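Local coordinates for mandelate racemase/muconate lactonizing protein (Thermobispora bispora, PDB 3VC5) that probably dehydrates D-glucarate to 5-dehydro-4-deoxy-D-glucarate, as a magnesium-dependent member of the mandelate racemase/muconate lactonizing branch of the enolase superfamily, at residues M23-R29 with V56-E62; T31-D37 with P49-I55; Y71-A75 with I418-D422; G332-S336 with A359-A363. One frame throughout, in Å; residues are numbered along the deposited sequence.

Interaction 1 of 4, residues M23-R29 with V56-E62; sequences MLIREVR and VEVVTDE
Strands 25-29 and 56-60 run antiparallel, their axes 4.5 Å apart at an angle of 157°, and a classic beta bulge interrupts the ladder where Arg26 and Glu27 both face Val59. Val59 O takes two donors, Arg26 N at 2.8 Å and Glu27 N at 3.2 Å. On one face Val28 CG1 meets Val56 CG1 at 3.7 Å, and Ile25 CG1 rests on Val58 CG1; helix 123-146 packs over these valines. The other face is charged. Arg29, extended from CG to NE, runs alongside Glu57 and gives NH1 to Glu57 OE1 (2.9 Å), while its NE reaches Glu27 OE1 (3.1 Å). Glu27 OE1 and Glu57 OE1 both lie near the guanidinium plane but are approached from above their own carboxylates. Val59 CG2 sits 3.7 Å over the centre of the Arg29 guanidinium, and Val59 CG1 lies off-centre over that of Arg26. A leucine in place of Arg29 would probably leave Glu27 OE1 and Glu57 OE1 without this shared positive partner, though Glu57 OE2 would keep Arg403 and Glu27 OE2 its long salt bridge to Arg26. This is the outer end of the capping-domain meander sheet of the enolase superfamily.

Interaction 2 of 4, residues T31-D37 with P49-I55; sequences TPVAFRD and PWALRTI
Within the three-stranded antiparallel meander of the enolase-superfamily capping domain, strands 31-36 and 50-55 form a regular ladder. Paired bonds join Thr31 with Ile55, Val33 with Arg53 and Phe35 with Ala51; Val33 N to Arg53 O is 2.8 Å. One further bond, Asp37 N to Pro49 O (3.0 Å), reaches its acceptor from well above the carbonyl plane. Phe35 is the main side-chain bridge. With chi1 at 47°, its CG stands between the backbone N and the carbonyl carbon, which brings the ring back over strand 50-55. One ring face lies above Ala51 O, CE1 touches Ala51 CB at 3.6 Å, and at the edge CE2 presses on Arg53 CG at 3.3 Å. Arg53 bends away beyond CG to a salt bridge with Glu69 and a hydrogen bond to Ser346. Its side chain lies about 8 Å from that of His338, a predicted proton acceptor. On the reverse face Trp50 leans obliquely against the Phe35-Arg36 backbone, CZ3 meeting Arg36 CG at 3.8 Å, and Leu52 CD2 touches Ala34 CB at 3.9 Å. Helix 403-415 lies against Thr31, Pro32 and Val33, helix 74-85 touches Pro32 and Thr54, and strand 65-71 continues the sheet beside 50-55.

Interaction 3 of 4, residues Y71-A75 with I418-D422; sequences YGDLA and IRTRD. With PO4 (phosphate ion), chain B.
The active-site pocket, where the predicted catalytic Lys211 binds a phosphate ion probably from the crystallisation liquor, lies at one end of this contact between the start of capping-domain helix 74-85 and the loop joining helices 403-415 and 423-430. Asp73 precedes the helix at the N-cap position but makes no capping bond with its side chain; OD1 instead accepts a hydrogen bond from Arg421 N at 2.9 Å, almost straight (176°) and from above the carboxylate plane. Its CG lies beside the backbone N (chi1 -71°), a setting that carries the carboxylate across the methyl of Thr420. Water links OD2 to Arg421 O, and so both oxygens hold the backbone of one residue. A leucine in place of Asp73 would probably leave Arg421 N without its acceptor and let the backbone of the arginine that holds this ion shift. Leu74 N makes a weak bond to Arg419 O, and a second water spans Gly72 O and Arg419 O. Arg421 stretches out fully from CG to NE, away from Asp73, and also forms a salt bridge with Asp423. Asn42, His47 and His367 also bind the phosphate. Arg421 straddles a single phosphate oxygen, O3, with NH1 at 3.1 Å and NH2 at 2.9 Å.

Interaction 4 of 4, residues G332-S336 with A359-A363; sequences GIELS and AITHA
His362 NE2 donates to Glu334 OE1 at 2.7 Å, a bond of 156° that leaves the histidine close to its ring plane and meets the carboxylate on its anti side. The two flat groups are turned 30° apart. Glu334 arrives with its chain extended beyond CG, its CB also lying 3.6 Å from His362 NE2. His362 ND1 is hydrogen-bonded to Glu261, so both nitrogens have carboxylate partners, which would probably support a positively charged imidazole. The edge of the ring also faces the backbone: CD2 lies 3.3 Å from Leu335 O, in the ring plane, while His362 N makes a long, weak bond to the same oxygen. Leu335 CD2 packs on Ile360 CG1 at 3.6 Å, and Leu335 CB touches Ala359 O. A water takes the hydrogen of Leu335 N and donates to Ala359 O, linking the two backbones. Ser336 CB meets His362 CB at 3.9 Å, and Ser336 OG is hydrogen-bonded with Tyr262. Strand 334-337 is the last of the parallel barrel strands, beside 307-310, and the 359-363 loop runs along its other edge; helix 318-330 covers Leu335 and Ala359, and strand 236-239 reaches Ser336 and His362 through Arg237.

In the fold
Interactions 1 and 2 are successive lengths of the same strand pair, 25-36 with 50-60, their centres about 23 Å apart, the first far from the active site and the second near it. Interaction 3 adjoins interaction 2, about 9 Å between centres, through a probable hydrogen bond from Thr54 OG1 to Tyr71 O (2.8 Å). Arg53 and Arg421 both reach towards the active site, Arg421 holding the phosphate and lying about 7 Å, side chain to side chain, from Lys211 and His338. Interaction 4 belongs to the barrel, about 30 Å from interaction 3 between centres, yet the side chain of Ser336 lies about 6 Å from that of Glu264, a magnesium ligand although no metal is bound here.

Interaction 1 of 4, residues M23-R29 with V56-E62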
loop_
_atom_site.group_PDB
_atom_site.type_symbol
_atom_site.label_atom_id
_atom_site.label_comp_id
_atom_site.label_asym_id
_atom_site.label_seq_id
_atom_site.Cartn_x
_atom_site.Cartn_y
_atom_site.Cartn_z
ATOM N N MET A 23 11.796 14.246 -17.533
ATOM C CA MET A 23 11.653 12.823 -17.996
ATOM C C MET A 23 10.265 12.545 -18.544
ATOM O O MET A 23 9.545 11.601 -18.122
ATOM C CB MET A 23 11.987 11.851 -16.877
ATOM C CG MET A 23 13.398 12.009 -16.362
ATOM S SD MET A 23 14.160 10.398 -16.200
ATOM C CE MET A 23 14.305 9.933 -17.924
ATOM N N LEU A 24 9.903 13.353 -19.520
ATOM C CA LEU A 24 8.616 13.261 -20.179
ATOM C C LEU A 24 8.656 12.133 -21.192
ATOM O O LEU A 24 9.699 11.877 -21.830
ATOM C CB LEU A 24 8.307 14.597 -20.879
ATOM C CG LEU A 24 8.218 15.828 -19.963
ATOM C CD1 LEU A 24 7.777 17.048 -20.761
ATOM C CD2 LEU A 24 7.261 15.572 -18.791
ATOM N N ILE A 25 7.528 11.447 -21.328
ATOM C CA ILE A 25 7.381 10.421 -22.336
ATOM C C ILE A 25 7.315 11.089 -23.715
ATOM O O ILE A 25 6.501 11.978 -23.939
ATOM C CB ILE A 25 6.098 9.608 -22.072
ATOM C CG1 ILE A 25 6.234 8.796 -20.786
ATOM C CG2 ILE A 25 5.736 8.723 -23.259
ATOM C CD1 ILE A 25 4.871 8.234 -20.303
ATOM N N ARG A 26 8.182 10.648 -24.629
ATOM C CA ARG A 26 8.201 11.114 -26.017
ATOM C C ARG A 26 7.345 10.209 -26.898
ATOM O O ARG A 26 6.576 10.689 -27.752
ATOM C CB ARG A 26 9.635 11.139 -26.576
ATOM C CG ARG A 26 9.734 11.764 -27.977
ATOM C CD ARG A 26 10.853 11.138 -28.817
ATOM N NE ARG A 26 12.111 11.012 -28.081
ATOM C CZ ARG A 26 13.023 10.063 -28.300
ATOM N NH1 ARG A 26 14.138 10.035 -27.579
ATOM N NH2 ARG A 26 12.821 9.136 -29.232
ATOM N N GLU A 27 7.469 8.893 -26.700
ATOM C CA GLU A 27 6.724 7.952 -27.542
ATOM C C GLU A 27 6.532 6.633 -26.798
ATOM O O GLU A 27 7.286 6.313 -25.862
ATOM C CB GLU A 27 7.380 7.745 -28.924
ATOM C CG GLU A 27 8.525 6.774 -28.925
ATOM C CD GLU A 27 9.177 6.585 -30.299
ATOM O OE1 GLU A 27 8.723 5.729 -31.100
ATOM O OE2 GLU A 27 10.172 7.281 -30.564
ATOM N N VAL A 28 5.514 5.877 -27.201
ATOM C CA VAL A 28 5.229 4.594 -26.567
ATOM C C VAL A 28 4.975 3.616 -27.704
ATOM O O VAL A 28 4.053 3.809 -28.511
ATOM C CB VAL A 28 4.011 4.662 -25.619
ATOM C CG1 VAL A 28 3.800 3.290 -24.950
ATOM C CG2 VAL A 28 4.234 5.745 -24.549
ATOM N N ARG A 29 5.850 2.619 -27.819
ATOM C CA ARG A 29 5.768 1.652 -28.899
ATOM C C ARG A 29 5.010 0.447 -28.396
ATOM O O ARG A 29 5.306 -0.061 -27.315
ATOM C CB ARG A 29 7.185 1.237 -29.294
ATOM C CG ARG A 29 8.038 2.435 -29.694
ATOM C CD ARG A 29 9.548 2.054 -29.739
ATOM N NE ARG A 29 10.350 3.214 -30.140
ATOM C CZ ARG A 29 11.662 3.330 -29.954
ATOM N NH1 ARG A 29 12.345 2.378 -29.315
ATOM N NH2 ARG A 29 12.293 4.426 -30.380
ATOM N N VAL A 56 5.278 -3.459 -24.589
ATOM C CA VAL A 56 5.261 -2.003 -24.594
ATOM C C VAL A 56 6.649 -1.442 -24.313
ATOM O O VAL A 56 7.341 -1.906 -23.409
ATOM C CB VAL A 56 4.274 -1.481 -23.489
ATOM C CG1 VAL A 56 4.418 0.024 -23.274
ATOM C CG2 VAL A 56 2.850 -1.866 -23.858
ATOM N N GLU A 57 7.056 -0.430 -25.085
ATOM C CA GLU A 57 8.319 0.229 -24.815
ATOM C C GLU A 57 8.094 1.723 -24.723
ATOM O O GLU A 57 7.657 2.348 -25.706
ATOM C CB GLU A 57 9.363 -0.096 -25.908
ATOM C CG GLU A 57 10.743 0.504 -25.579
ATOM C CD GLU A 57 11.822 0.153 -26.590
ATOM O OE1 GLU A 57 11.506 0.006 -27.804
ATOM O OE2 GLU A 57 13.000 0.039 -26.165
ATOM N N VAL A 58 8.374 2.292 -23.546
ATOM C CA VAL A 58 8.193 3.714 -23.304
ATOM C C VAL A 58 9.538 4.370 -23.515
ATOM O O VAL A 58 10.551 3.870 -23.024
ATOM C CB VAL A 58 7.675 3.982 -21.836
ATOM C CG1 VAL A 58 7.682 5.497 -21.536
ATOM C CG2 VAL A 58 6.264 3.396 -21.659
ATOM N N VAL A 59 9.553 5.490 -24.239
ATOM C CA VAL A 59 10.790 6.207 -24.532
ATOM C C VAL A 59 10.634 7.655 -24.066
ATOM O O VAL A 59 9.680 8.336 -24.452
ATOM C CB VAL A 59 11.114 6.218 -26.037
ATOM C CG1 VAL A 59 12.530 6.742 -26.272
ATOM C CG2 VAL A 59 10.950 4.798 -26.646
ATOM N N THR A 60 11.561 8.111 -23.237
ATOM C CA THR A 60 11.563 9.497 -22.779
ATOM C C THR A 60 12.175 10.448 -23.798
ATOM O O THR A 60 12.834 10.029 -24.779
ATOM C CB THR A 60 12.325 9.661 -21.443
ATOM O OG1 THR A 60 13.732 9.503 -21.669
ATOM C CG2 THR A 60 11.851 8.616 -20.410
ATOM N N ASP A 61 11.977 11.737 -23.536
ATOM C CA ASP A 61 12.514 12.785 -24.407
ATOM C C ASP A 61 14.023 12.651 -24.567
ATOM O O ASP A 61 14.577 12.987 -25.613
ATOM C CB ASP A 61 12.176 14.162 -23.850
ATOM C CG ASP A 61 10.781 14.631 -24.231
ATOM O OD1 ASP A 61 10.205 14.124 -25.217
ATOM O OD2 ASP A 61 10.259 15.536 -23.544
ATOM N N GLU A 62 14.696 12.163 -23.537
ATOM C CA GLU A 62 16.138 12.006 -23.602
ATOM C C GLU A 62 16.587 10.599 -24.034
ATOM O O GLU A 62 17.781 10.295 -24.028
ATOM C CB GLU A 62 16.760 12.403 -22.268
ATOM C CG GLU A 62 16.187 13.707 -21.730
ATOM C CD GLU A 62 17.264 14.675 -21.290
ATOM O OE1 GLU A 62 17.596 15.587 -22.076
ATOM O OE2 GLU A 62 17.788 14.521 -20.167
HETATM O O HOH W 1 7.231 14.718 -24.773
#

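Interaction 2 of 4, residues T31-D37 with P49-I55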
loop_
_atom_site.group_PDB
_atom_site.type_symbol
_atom_site.label_atom_id
_atom_site.label_comp_id
_atom_site.label_asym_id
_atom_site.label_seq_id
_atom_site.Cartn_x
_atom_site.Cartn_y
_atom_site.Cartn_z
ATOM N N THR A 31 3.715 -3.389 -29.415
ATOM C CA THR A 31 3.978 -4.490 -30.341
ATOM C C THR A 31 3.328 -5.802 -29.920
ATOM O O THR A 31 3.762 -6.421 -28.940
ATOM C CB THR A 31 5.503 -4.721 -30.476
ATOM O OG1 THR A 31 6.134 -3.461 -30.755
ATOM C CG2 THR A 31 5.817 -5.720 -31.622
ATOM N N PRO A 32 2.292 -6.243 -30.661
ATOM C CA PRO A 32 1.727 -7.546 -30.304
ATOM C C PRO A 32 2.668 -8.647 -30.776
ATOM O O PRO A 32 3.302 -8.520 -31.839
ATOM C CB PRO A 32 0.392 -7.568 -31.059
ATOM C CG PRO A 32 0.654 -6.677 -32.311
ATOM C CD PRO A 32 1.629 -5.621 -31.833
ATOM N N VAL A 33 2.746 -9.734 -30.007
ATOM C CA VAL A 33 3.652 -10.858 -30.323
ATOM C C VAL A 33 2.899 -12.156 -30.104
ATOM O O VAL A 33 1.888 -12.199 -29.349
ATOM C CB VAL A 33 4.925 -10.854 -29.424
ATOM C CG1 VAL A 33 5.799 -9.629 -29.716
ATOM C CG2 VAL A 33 4.565 -10.949 -27.926
ATOM N N ALA A 34 3.351 -13.209 -30.777
ATOM C CA ALA A 34 2.810 -14.554 -30.527
ATOM C C ALA A 34 3.971 -15.501 -30.403
ATOM O O ALA A 34 5.008 -15.321 -31.080
ATOM C CB ALA A 34 1.874 -15.011 -31.654
ATOM N N PHE A 35 3.818 -16.515 -29.546
ATOM C CA PHE A 35 4.892 -17.504 -29.382
ATOM C C PHE A 35 4.270 -18.881 -29.117
ATOM O O PHE A 35 3.080 -18.971 -28.806
ATOM C CB PHE A 35 5.865 -17.077 -28.277
ATOM C CG PHE A 35 5.171 -16.629 -27.013
ATOM C CD1 PHE A 35 4.807 -17.578 -26.040
ATOM C CD2 PHE A 35 4.929 -15.265 -26.779
ATOM C CE1 PHE A 35 4.127 -17.163 -24.847
ATOM C CE2 PHE A 35 4.289 -14.844 -25.620
ATOM C CZ PHE A 35 3.895 -15.792 -24.648
ATOM N N ARG A 36 5.054 -19.946 -29.295
ATOM C CA ARG A 36 4.535 -21.312 -29.250
ATOM C C ARG A 36 4.216 -21.721 -27.829
ATOM O O ARG A 36 4.959 -21.360 -26.879
ATOM C CB ARG A 36 5.578 -22.279 -29.837
ATOM C CG ARG A 36 5.812 -22.034 -31.319
ATOM C CD ARG A 36 6.892 -22.952 -31.899
ATOM N NE ARG A 36 8.122 -22.932 -31.093
ATOM C CZ ARG A 36 9.111 -22.046 -31.226
ATOM N NH1 ARG A 36 9.045 -21.091 -32.156
ATOM N NH2 ARG A 36 10.176 -22.119 -30.430
ATOM N N ASP A 37 3.124 -22.478 -27.668
ATOM C CA ASP A 37 2.712 -22.959 -26.362
ATOM C C ASP A 37 2.261 -24.408 -26.550
ATOM O O ASP A 37 1.564 -24.694 -27.512
ATOM C CB ASP A 37 1.485 -22.149 -25.903
ATOM C CG ASP A 37 1.262 -22.200 -24.393
ATOM O OD1 ASP A 37 2.200 -22.512 -23.643
ATOM O OD2 ASP A 37 0.134 -21.879 -23.950
ATOM N N PRO A 49 -2.101 -23.313 -29.877
ATOM C CA PRO A 49 -0.683 -23.481 -30.229
ATOM C C PRO A 49 0.152 -22.188 -30.166
ATOM O O PRO A 49 1.401 -22.244 -30.132
ATOM C CB PRO A 49 -0.724 -23.998 -31.687
ATOM C CG PRO A 49 -2.120 -24.353 -31.971
ATOM C CD PRO A 49 -3.024 -23.677 -30.967
ATOM N N TRP A 50 -0.528 -21.052 -30.196
ATOM C CA TRP A 50 0.115 -19.740 -30.022
ATOM C C TRP A 50 -0.487 -19.045 -28.816
ATOM O O TRP A 50 -1.724 -19.005 -28.680
ATOM C CB TRP A 50 -0.105 -18.849 -31.242
ATOM C CG TRP A 50 0.461 -19.405 -32.508
ATOM C CD1 TRP A 50 -0.227 -20.069 -33.507
ATOM C CD2 TRP A 50 1.840 -19.376 -32.924
ATOM N NE1 TRP A 50 0.644 -20.426 -34.521
ATOM C CE2 TRP A 50 1.912 -20.019 -34.183
ATOM C CE3 TRP A 50 3.015 -18.860 -32.360
ATOM C CZ2 TRP A 50 3.115 -20.170 -34.876
ATOM C CZ3 TRP A 50 4.205 -19.006 -33.044
ATOM C CH2 TRP A 50 4.245 -19.653 -34.304
ATOM N N ALA A 51 0.375 -18.486 -27.962
ATOM C CA ALA A 51 -0.040 -17.594 -26.888
ATOM C C ALA A 51 0.297 -16.166 -27.347
ATOM O O ALA A 51 1.288 -15.951 -28.048
ATOM C CB ALA A 51 0.685 -17.931 -25.585
ATOM N N LEU A 52 -0.554 -15.206 -26.986
ATOM C CA LEU A 52 -0.400 -13.814 -27.421
ATOM C C LEU A 52 0.056 -12.948 -26.232
ATOM O O LEU A 52 -0.357 -13.174 -25.086
ATOM C CB LEU A 52 -1.768 -13.297 -27.870
ATOM C CG LEU A 52 -2.498 -14.141 -28.933
ATOM C CD1 LEU A 52 -3.845 -13.527 -29.301
ATOM C CD2 LEU A 52 -1.633 -14.349 -30.182
ATOM N N ARG A 53 0.829 -11.911 -26.529
ATOM C CA ARG A 53 1.209 -10.888 -25.546
ATOM C C ARG A 53 1.328 -9.568 -26.280
ATOM O O ARG A 53 1.419 -9.545 -27.524
ATOM C CB ARG A 53 2.552 -11.194 -24.847
ATOM C CG ARG A 53 2.577 -12.474 -24.013
ATOM C CD ARG A 53 1.668 -12.426 -22.798
ATOM N NE ARG A 53 2.329 -11.891 -21.600
ATOM C CZ ARG A 53 1.717 -11.798 -20.417
ATOM N NH1 ARG A 53 0.452 -12.201 -20.314
ATOM N NH2 ARG A 53 2.342 -11.282 -19.349
ATOM N N THR A 54 1.399 -8.484 -25.512
ATOM C CA THR A 54 1.672 -7.175 -26.084
ATOM C C THR A 54 2.885 -6.639 -25.346
ATOM O O THR A 54 2.936 -6.624 -24.093
ATOM C CB THR A 54 0.487 -6.194 -25.870
ATOM O OG1 THR A 54 -0.676 -6.736 -26.485
ATOM C CG2 THR A 54 0.800 -4.836 -26.509
ATOM N N ILE A 55 3.899 -6.289 -26.120
ATOM C CA ILE A 55 5.080 -5.658 -25.568
ATOM C C ILE A 55 4.973 -4.142 -25.683
ATOM O O ILE A 55 4.631 -3.603 -26.737
ATOM C CB ILE A 55 6.345 -6.153 -26.301
ATOM C CG1 ILE A 55 6.352 -7.686 -26.289
ATOM C CG2 ILE A 55 7.601 -5.528 -25.707
ATOM C CD1 ILE A 55 6.309 -8.344 -24.948
HETATM O O HOH W 2 6.971 -2.376 -28.478
#

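Interaction 3 of 4, residues Y71-A75 with I418-D422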
loop_
_atom_site.group_PDB
_atom_site.type_symbol
_atom_site.label_atom_id
_atom_site.label_comp_id
_atom_site.label_asym_id
_atom_site.label_seq_id
_atom_site.Cartn_x
_atom_site.Cartn_y
_atom_site.Cartn_z
ATOM N N TYR A 71 -1.285 -8.667 -21.828
ATOM C CA TYR A 71 -2.031 -9.645 -22.639
ATOM C C TYR A 71 -2.063 -9.213 -24.090
ATOM O O TYR A 71 -1.928 -8.006 -24.385
ATOM C CB TYR A 71 -3.484 -9.695 -22.136
ATOM C CG TYR A 71 -3.518 -9.937 -20.666
ATOM C CD1 TYR A 71 -3.143 -11.168 -20.120
ATOM C CD2 TYR A 71 -3.926 -8.928 -19.793
ATOM C CE1 TYR A 71 -3.138 -11.374 -18.738
ATOM C CE2 TYR A 71 -3.958 -9.141 -18.414
ATOM C CZ TYR A 71 -3.583 -10.369 -17.897
ATOM O OH TYR A 71 -3.622 -10.556 -16.549
ATOM N N GLY A 72 -2.233 -10.196 -24.989
ATOM C CA GLY A 72 -2.298 -9.928 -26.433
ATOM C C GLY A 72 -3.682 -9.995 -27.061
ATOM O O GLY A 72 -3.822 -9.739 -28.267
ATOM N N ASP A 73 -4.715 -10.301 -26.256
ATOM C CA ASP A 73 -6.094 -10.385 -26.769
ATOM C C ASP A 73 -6.452 -9.077 -27.486
ATOM O O ASP A 73 -6.128 -7.988 -27.002
ATOM C CB ASP A 73 -7.107 -10.615 -25.646
ATOM C CG ASP A 73 -7.031 -12.021 -25.038
ATOM O OD1 ASP A 73 -6.392 -12.931 -25.598
ATOM O OD2 ASP A 73 -7.648 -12.224 -23.977
ATOM N N LEU A 74 -7.197 -9.185 -28.585
ATOM C CA LEU A 74 -7.412 -8.071 -29.490
ATOM C C LEU A 74 -8.046 -6.868 -28.774
ATOM O O LEU A 74 -7.578 -5.718 -28.945
ATOM C CB LEU A 74 -8.306 -8.524 -30.665
ATOM C CG LEU A 74 -8.530 -7.492 -31.772
ATOM C CD1 LEU A 74 -7.204 -7.084 -32.409
ATOM C CD2 LEU A 74 -9.533 -8.056 -32.801
ATOM N N ALA A 75 -9.124 -7.100 -28.010
ATOM C CA ALA A 75 -9.798 -5.983 -27.366
ATOM C C ALA A 75 -8.868 -5.258 -26.393
ATOM O O ALA A 75 -8.882 -4.008 -26.282
ATOM C CB ALA A 75 -11.067 -6.455 -26.671
ATOM N N ILE A 418 -4.484 -16.315 -34.757
ATOM C CA ILE A 418 -5.206 -16.206 -33.472
ATOM C C ILE A 418 -5.153 -14.764 -33.016
ATOM O O ILE A 418 -4.110 -14.128 -33.088
ATOM C CB ILE A 418 -4.611 -17.136 -32.366
ATOM C CG1 ILE A 418 -4.728 -18.606 -32.803
ATOM C CG2 ILE A 418 -5.356 -16.937 -31.044
ATOM C CD1 ILE A 418 -4.051 -19.573 -31.886
ATOM N N ARG A 419 -6.292 -14.241 -32.558
ATOM C CA ARG A 419 -6.353 -12.846 -32.131
ATOM C C ARG A 419 -6.863 -12.678 -30.707
ATOM O O ARG A 419 -6.608 -11.647 -30.084
ATOM C CB ARG A 419 -7.213 -12.017 -33.080
ATOM C CG ARG A 419 -6.561 -11.826 -34.451
ATOM C CD ARG A 419 -5.369 -10.909 -34.324
ATOM N NE ARG A 419 -4.600 -10.692 -35.561
ATOM C CZ ARG A 419 -3.500 -11.374 -35.884
ATOM N NH1 ARG A 419 -3.063 -12.356 -35.103
ATOM N NH2 ARG A 419 -2.832 -11.073 -36.993
ATOM N N THR A 420 -7.555 -13.693 -30.195
ATOM C CA THR A 420 -8.072 -13.671 -28.808
ATOM C C THR A 420 -8.003 -15.092 -28.257
ATOM O O THR A 420 -8.451 -16.038 -28.911
ATOM C CB THR A 420 -9.543 -13.165 -28.720
ATOM O OG1 THR A 420 -9.596 -11.810 -29.163
ATOM C CG2 THR A 420 -10.060 -13.231 -27.299
ATOM N N ARG A 421 -7.445 -15.226 -27.051
ATOM C CA ARG A 421 -7.317 -16.522 -26.409
ATOM C C ARG A 421 -8.683 -17.176 -26.273
ATOM O O ARG A 421 -9.644 -16.548 -25.776
ATOM C CB ARG A 421 -6.653 -16.367 -25.034
ATOM C CG ARG A 421 -6.621 -17.676 -24.271
ATOM C CD ARG A 421 -5.903 -17.548 -22.948
ATOM N NE ARG A 421 -5.949 -18.808 -22.223
ATOM C CZ ARG A 421 -5.500 -19.003 -20.981
ATOM N NH1 ARG A 421 -4.967 -18.007 -20.291
ATOM N NH2 ARG A 421 -5.597 -20.209 -20.422
ATOM N N ASP A 422 -8.779 -18.445 -26.676
ATOM C CA ASP A 422 -10.044 -19.163 -26.594
ATOM C C ASP A 422 -9.821 -20.670 -26.354
ATOM O O ASP A 422 -10.020 -21.492 -27.262
ATOM C CB ASP A 422 -10.882 -18.890 -27.853
ATOM C CG ASP A 422 -12.291 -19.516 -27.791
ATOM O OD1 ASP A 422 -12.759 -19.922 -26.688
ATOM O OD2 ASP A 422 -12.933 -19.594 -28.868
HETATM P P PO4 B . -3.764 -21.038 -17.453
HETATM O O1 PO4 B . -4.408 -22.242 -18.022
HETATM O O2 PO4 B . -2.387 -20.991 -18.079
HETATM O O3 PO4 B . -4.501 -19.815 -17.807
HETATM O O4 PO4 B . -3.706 -21.191 -16.020
HETATM O O HOH W 3 -4.726 -9.739 -30.734
HETATM O O HOH W 4 -9.733 -14.546 -23.975
HETATM O O HOH W 5 -10.431 -9.709 -27.628
#

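Interaction 4 of 4, residues G332-S336 with A359-A363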
loop_
_atom_site.group_PDB
_atom_site.type_symbol
_atom_site.label_atom_id
_atom_site.label_comp_id
_atom_site.label_asym_id
_atom_site.label_seq_id
_atom_site.Cartn_x
_atom_site.Cartn_y
_atom_site.Cartn_z
ATOM N N GLY A 332 -4.412 -11.071 7.579
ATOM C CA GLY A 332 -4.001 -12.472 7.757
ATOM C C GLY A 332 -4.116 -13.322 6.497
ATOM O O GLY A 332 -4.075 -14.559 6.568
ATOM N N ILE A 333 -4.268 -12.682 5.343
ATOM C CA ILE A 333 -4.331 -13.409 4.079
ATOM C C ILE A 333 -2.917 -13.427 3.529
ATOM O O ILE A 333 -2.302 -12.378 3.356
ATOM C CB ILE A 333 -5.274 -12.707 3.073
ATOM C CG1 ILE A 333 -6.716 -12.754 3.612
ATOM C CG2 ILE A 333 -5.189 -13.347 1.672
ATOM C CD1 ILE A 333 -7.680 -11.851 2.906
ATOM N N GLU A 334 -2.386 -14.609 3.307
ATOM C CA GLU A 334 -1.008 -14.713 2.779
ATOM C C GLU A 334 -0.976 -14.529 1.268
ATOM O O GLU A 334 -2.015 -14.586 0.628
ATOM C CB GLU A 334 -0.377 -16.024 3.210
ATOM C CG GLU A 334 -0.189 -16.052 4.692
ATOM C CD GLU A 334 0.169 -17.400 5.204
ATOM O OE1 GLU A 334 0.448 -18.312 4.385
ATOM O OE2 GLU A 334 0.175 -17.539 6.442
ATOM N N LEU A 335 0.215 -14.297 0.709
ATOM C CA LEU A 335 0.330 -14.033 -0.720
ATOM C C LEU A 335 1.148 -15.034 -1.464
ATOM O O LEU A 335 2.241 -15.440 -1.007
ATOM C CB LEU A 335 0.926 -12.653 -0.987
ATOM C CG LEU A 335 -0.019 -11.633 -1.661
ATOM C CD1 LEU A 335 -1.176 -11.272 -0.802
ATOM C CD2 LEU A 335 0.731 -10.363 -2.064
ATOM N N SER A 336 0.613 -15.421 -2.618
ATOM C CA SER A 336 1.384 -16.128 -3.620
ATOM C C SER A 336 1.277 -15.287 -4.901
ATOM O O SER A 336 0.917 -14.102 -4.833
ATOM C CB SER A 336 0.806 -17.535 -3.817
ATOM O OG SER A 336 1.577 -18.289 -4.733
ATOM N N ALA A 359 5.556 -9.612 2.281
ATOM C CA ALA A 359 4.475 -10.589 2.438
ATOM C C ALA A 359 4.356 -11.651 1.333
ATOM O O ALA A 359 3.597 -12.618 1.489
ATOM C CB ALA A 359 3.129 -9.875 2.651
ATOM N N ILE A 360 5.081 -11.496 0.222
ATOM C CA ILE A 360 5.004 -12.521 -0.808
ATOM C C ILE A 360 5.997 -13.586 -0.373
ATOM O O ILE A 360 7.194 -13.506 -0.671
ATOM C CB ILE A 360 5.272 -11.998 -2.237
ATOM C CG1 ILE A 360 4.211 -10.936 -2.614
ATOM C CG2 ILE A 360 5.275 -13.202 -3.217
ATOM C CD1 ILE A 360 4.441 -10.244 -3.962
ATOM N N THR A 361 5.477 -14.571 0.353
ATOM C CA THR A 361 6.303 -15.556 1.062
ATOM C C THR A 361 6.134 -16.983 0.536
ATOM O O THR A 361 6.886 -17.879 0.903
ATOM C CB THR A 361 5.991 -15.525 2.588
ATOM O OG1 THR A 361 4.568 -15.525 2.782
ATOM C CG2 THR A 361 6.590 -14.278 3.221
ATOM N N HIS A 362 5.143 -17.195 -0.327
ATOM C CA HIS A 362 4.952 -18.487 -0.970
ATOM C C HIS A 362 5.668 -18.460 -2.316
ATOM O O HIS A 362 5.862 -17.380 -2.890
ATOM C CB HIS A 362 3.453 -18.762 -1.164
ATOM C CG HIS A 362 2.712 -18.955 0.121
ATOM N ND1 HIS A 362 2.544 -20.192 0.714
ATOM C CD2 HIS A 362 2.111 -18.063 0.943
ATOM C CE1 HIS A 362 1.843 -20.054 1.829
ATOM N NE2 HIS A 362 1.576 -18.769 1.997
ATOM N N ALA A 363 6.055 -19.625 -2.832
ATOM C CA ALA A 363 6.696 -19.696 -4.166
ATOM C C ALA A 363 5.745 -19.091 -5.190
ATOM O O ALA A 363 4.533 -19.328 -5.128
ATOM C CB ALA A 363 7.018 -21.143 -4.551
HETATM O O HOH W 6 2.209 -13.788 3.206
#